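PDB 3GRC: sensor protein, Kinase from Polaromonas sp. JS666, which probably acts in two-component signalling as part of a sensor histidine kinase, its CheY-like receiver domain accepting a phosphoryl group on an aspartate. Local coordinates for residues 11-16 with 108-113. Numbering follows the deposited sequence.
Sequences ICEDDP and LEKPID
The carboxylate of Glu13 meets the ammonium of Lys110 on the syn side of OE1, 25° out of the carboxylate plane, while OE2 accepts the backbone N of Asp15 through its anti lone pair, the one turned away from OE1. This is the acidic pocket of a CheY-like receiver domain, at the C-terminal ends of the parallel strands, where the loop after strand 8-12 meets the loop after strand 106-108. The salt bridge between Glu13 OE1 and Lys110 NZ measures 2.8 Å and carries the whole contact; only 70 Å² is buried between the two segments. The bridge is one-sided, Lys110 NZ lying 3.5 Å from Glu13 OE2. The two side chains arrive from opposite directions: Lys110 is extended beyond CG, reaching across from its own loop, whereas Glu13 has CG anti to its backbone N but bends at chi2 (65°), which brings OE2 back to its own loop. A glutamine in place of Glu13 would probably leave the Lys110 ammonium without its full negative mate. Asp57, which probably corresponds to the phospho-acceptor aspartate of the family, is a weak, long ion-pair partner of Lys110 and crowds Glu13 with like charge, so the lysine probably eases repulsion among the acids. Ile18 of helix 16-28 touches both side chains, and the cis peptide before Pro111 follows the lysine, as in other receiver domains. Within the Glu13 loop, the bond from Asp15 N to Glu13 OE2 is 2.7 Å long, with an angle of 163° at the hydrogen.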
ATOM      1  N   ILE A  11       0.130  -2.692  -5.712  1.00 14.98           N
ATOM      2  CA  ILE A  11       1.364  -1.967  -5.452  1.00 16.26           C
ATOM      3  C   ILE A  11       1.379  -0.612  -6.154  1.00 16.73           C
ATOM      4  O   ILE A  11       1.379  -0.551  -7.381  1.00 19.09           O
ATOM      5  CB  ILE A  11       2.586  -2.750  -5.976  1.00 14.85           C
ATOM      6  CG1 ILE A  11       2.628  -4.138  -5.353  1.00 14.02           C
ATOM      7  CG2 ILE A  11       3.864  -1.964  -5.705  1.00 13.00           C
ATOM      8  CD1 ILE A  11       3.680  -5.026  -5.968  1.00 12.37           C
ATOM      9  N   CYS A  12       1.398   0.466  -5.385  1.00 18.12           N
ATOM     10  CA  CYS A  12       1.452   1.802  -5.960  1.00 18.71           C
ATOM     11  C   CYS A  12       2.833   2.322  -5.610  1.00 20.31           C
ATOM     12  O   CYS A  12       3.095   2.710  -4.458  1.00 19.92           O
ATOM     13  CB  CYS A  12       0.373   2.699  -5.358  1.00 21.54           C
ATOM     14  SG  CYS A  12       0.369   4.409  -5.925  1.00 25.21           S
ATOM     15  N   GLU A  13       3.716   2.322  -6.606  1.00 19.25           N
ATOM     16  CA  GLU A  13       5.096   2.740  -6.407  1.00 19.34           C
ATOM     17  C   GLU A  13       5.634   3.483  -7.618  1.00 20.00           C
ATOM     18  O   GLU A  13       5.499   3.039  -8.755  1.00 18.10           O
ATOM     19  CB  GLU A  13       5.953   1.498  -6.107  1.00 19.25           C
ATOM     20  CG  GLU A  13       7.478   1.673  -6.199  1.00 20.02           C
ATOM     21  CD  GLU A  13       8.052   2.632  -5.173  1.00 19.68           C
ATOM     22  OE1 GLU A  13       7.890   2.391  -3.966  1.00 22.25           O
ATOM     23  OE2 GLU A  13       8.673   3.625  -5.577  1.00 25.73           O
ATOM     24  N   ASP A  14       6.237   4.627  -7.354  1.00 19.10           N
ATOM     25  CA  ASP A  14       6.808   5.455  -8.398  1.00 21.25           C
ATOM     26  C   ASP A  14       8.075   4.867  -9.038  1.00 20.76           C
ATOM     27  O   ASP A  14       8.306   5.038 -10.233  1.00 22.89           O
ATOM     28  CB  ASP A  14       7.125   6.843  -7.835  1.00 21.89           C
ATOM     29  CG  ASP A  14       7.770   7.753  -8.861  1.00 24.98           C
ATOM     30  OD1 ASP A  14       7.113   8.092  -9.859  1.00 25.30           O
ATOM     31  OD2 ASP A  14       8.946   8.120  -8.678  1.00 30.05           O
ATOM     32  N   ASP A  15       8.889   4.177  -8.246  1.00 19.41           N
ATOM     33  CA  ASP A  15      10.145   3.603  -8.736  1.00 18.80           C
ATOM     34  C   ASP A  15       9.954   2.202  -9.343  1.00 18.06           C
ATOM     35  O   ASP A  15       9.588   1.251  -8.651  1.00 17.89           O
ATOM     36  CB  ASP A  15      11.153   3.552  -7.578  1.00 22.30           C
ATOM     37  CG  ASP A  15      12.582   3.228  -8.031  1.00 24.73           C
ATOM     38  OD1 ASP A  15      12.774   2.291  -8.835  1.00 24.16           O
ATOM     39  OD2 ASP A  15      13.519   3.908  -7.559  1.00 27.38           O
ATOM     40  N   PRO A  16      10.214   2.059 -10.650  1.00 18.64           N
ATOM     41  CA  PRO A  16      10.079   0.788 -11.379  1.00 17.97           C
ATOM     42  C   PRO A  16      10.797  -0.382 -10.691  1.00 15.69           C
ATOM     43  O   PRO A  16      10.233  -1.472 -10.554  1.00 13.49           O
ATOM     44  CB  PRO A  16      10.678   1.110 -12.753  1.00 18.62           C
ATOM     45  CG  PRO A  16      10.396   2.553 -12.911  1.00 20.08           C
ATOM     46  CD  PRO A  16      10.713   3.116 -11.544  1.00 18.43           C
ATOM     47  N   LEU A 108       6.223   1.373   6.768  1.00 24.39           N
ATOM     48  CA  LEU A 108       7.511   0.708   6.571  1.00 24.67           C
ATOM     49  C   LEU A 108       8.508   1.566   5.807  1.00 24.51           C
ATOM     50  O   LEU A 108       8.160   2.206   4.817  1.00 22.59           O
ATOM     51  CB  LEU A 108       7.321  -0.615   5.811  1.00 24.84           C
ATOM     52  CG  LEU A 108       6.408  -1.661   6.446  1.00 27.34           C
ATOM     53  CD1 LEU A 108       6.450  -2.964   5.650  1.00 28.23           C
ATOM     54  CD2 LEU A 108       6.872  -1.909   7.866  1.00 30.25           C
ATOM     55  N   GLU A 109       9.755   1.547   6.262  1.00 23.98           N
ATOM     56  CA  GLU A 109      10.818   2.305   5.616  1.00 27.62           C
ATOM     57  C   GLU A 109      11.551   1.492   4.544  1.00 25.98           C
ATOM     58  O   GLU A 109      11.336   0.296   4.389  1.00 23.40           O
ATOM     59  CB  GLU A 109      11.838   2.776   6.668  1.00 32.29           C
ATOM     60  CG  GLU A 109      11.281   3.795   7.662  1.00 43.39           C
ATOM     61  CD  GLU A 109      12.314   4.293   8.660  1.00 47.91           C
ATOM     62  OE1 GLU A 109      12.861   3.461   9.420  1.00 49.71           O
ATOM     63  OE2 GLU A 109      12.570   5.520   8.684  1.00 51.74           O
ATOM     64  N   LYS A 110      12.398   2.177   3.790  1.00 26.24           N
ATOM     65  CA  LYS A 110      13.226   1.556   2.772  1.00 28.45           C
ATOM     66  C   LYS A 110      14.636   1.842   3.293  1.00 29.86           C
ATOM     67  O   LYS A 110      14.889   2.914   3.841  1.00 31.86           O
ATOM     68  CB  LYS A 110      13.020   2.225   1.411  1.00 27.67           C
ATOM     69  CG  LYS A 110      11.670   1.927   0.729  1.00 26.85           C
ATOM     70  CD  LYS A 110      11.524   2.749  -0.530  1.00 24.18           C
ATOM     71  CE  LYS A 110      10.152   2.599  -1.183  1.00 25.25           C
ATOM     72  NZ  LYS A 110       9.966   3.509  -2.372  1.00 25.09           N
ATOM     73  N   PRO A 111      15.566   0.879   3.165  1.00 29.91           N
ATOM     74  CA  PRO A 111      15.404  -0.456   2.570  1.00 28.80           C
ATOM     75  C   PRO A 111      14.330  -1.297   3.257  1.00 26.60           C
ATOM     76  O   PRO A 111      14.220  -1.322   4.476  1.00 26.13           O
ATOM     77  CB  PRO A 111      16.805  -1.062   2.707  1.00 28.73           C
ATOM     78  CG  PRO A 111      17.322  -0.439   3.957  1.00 30.46           C
ATOM     79  CD  PRO A 111      16.893   1.013   3.792  1.00 30.51           C
ATOM     80  N   ILE A 112      13.553  -1.992   2.441  1.00 25.28           N
ATOM     81  CA  ILE A 112      12.453  -2.807   2.911  1.00 23.36           C
ATOM     82  C   ILE A 112      12.810  -4.080   3.660  1.00 22.24           C
ATOM     83  O   ILE A 112      13.606  -4.888   3.203  1.00 21.33           O
ATOM     84  CB  ILE A 112      11.524  -3.196   1.736  1.00 22.37           C
ATOM     85  CG1 ILE A 112      11.150  -1.951   0.924  1.00 20.49           C
ATOM     86  CG2 ILE A 112      10.261  -3.876   2.289  1.00 22.01           C
ATOM     87  CD1 ILE A 112      10.448  -2.248  -0.394  1.00 19.83           C
ATOM     88  N   ASP A 113      12.203  -4.241   4.825  1.00 20.55           N
ATOM     89  CA  ASP A 113      12.387  -5.425   5.636  1.00 20.68           C
ATOM     90  C   ASP A 113      11.351  -6.423   5.094  1.00 18.91           C
ATOM     91  O   ASP A 113      10.173  -6.310   5.382  1.00 18.76           O
ATOM     92  CB  ASP A 113      12.075  -5.101   7.089  1.00 20.97           C
ATOM     93  CG  ASP A 113      12.363  -6.252   8.010  1.00 23.32           C
ATOM     94  OD1 ASP A 113      12.040  -7.407   7.664  1.00 26.21           O
ATOM     95  OD2 ASP A 113      12.908  -5.996   9.095  1.00 28.32           O
TER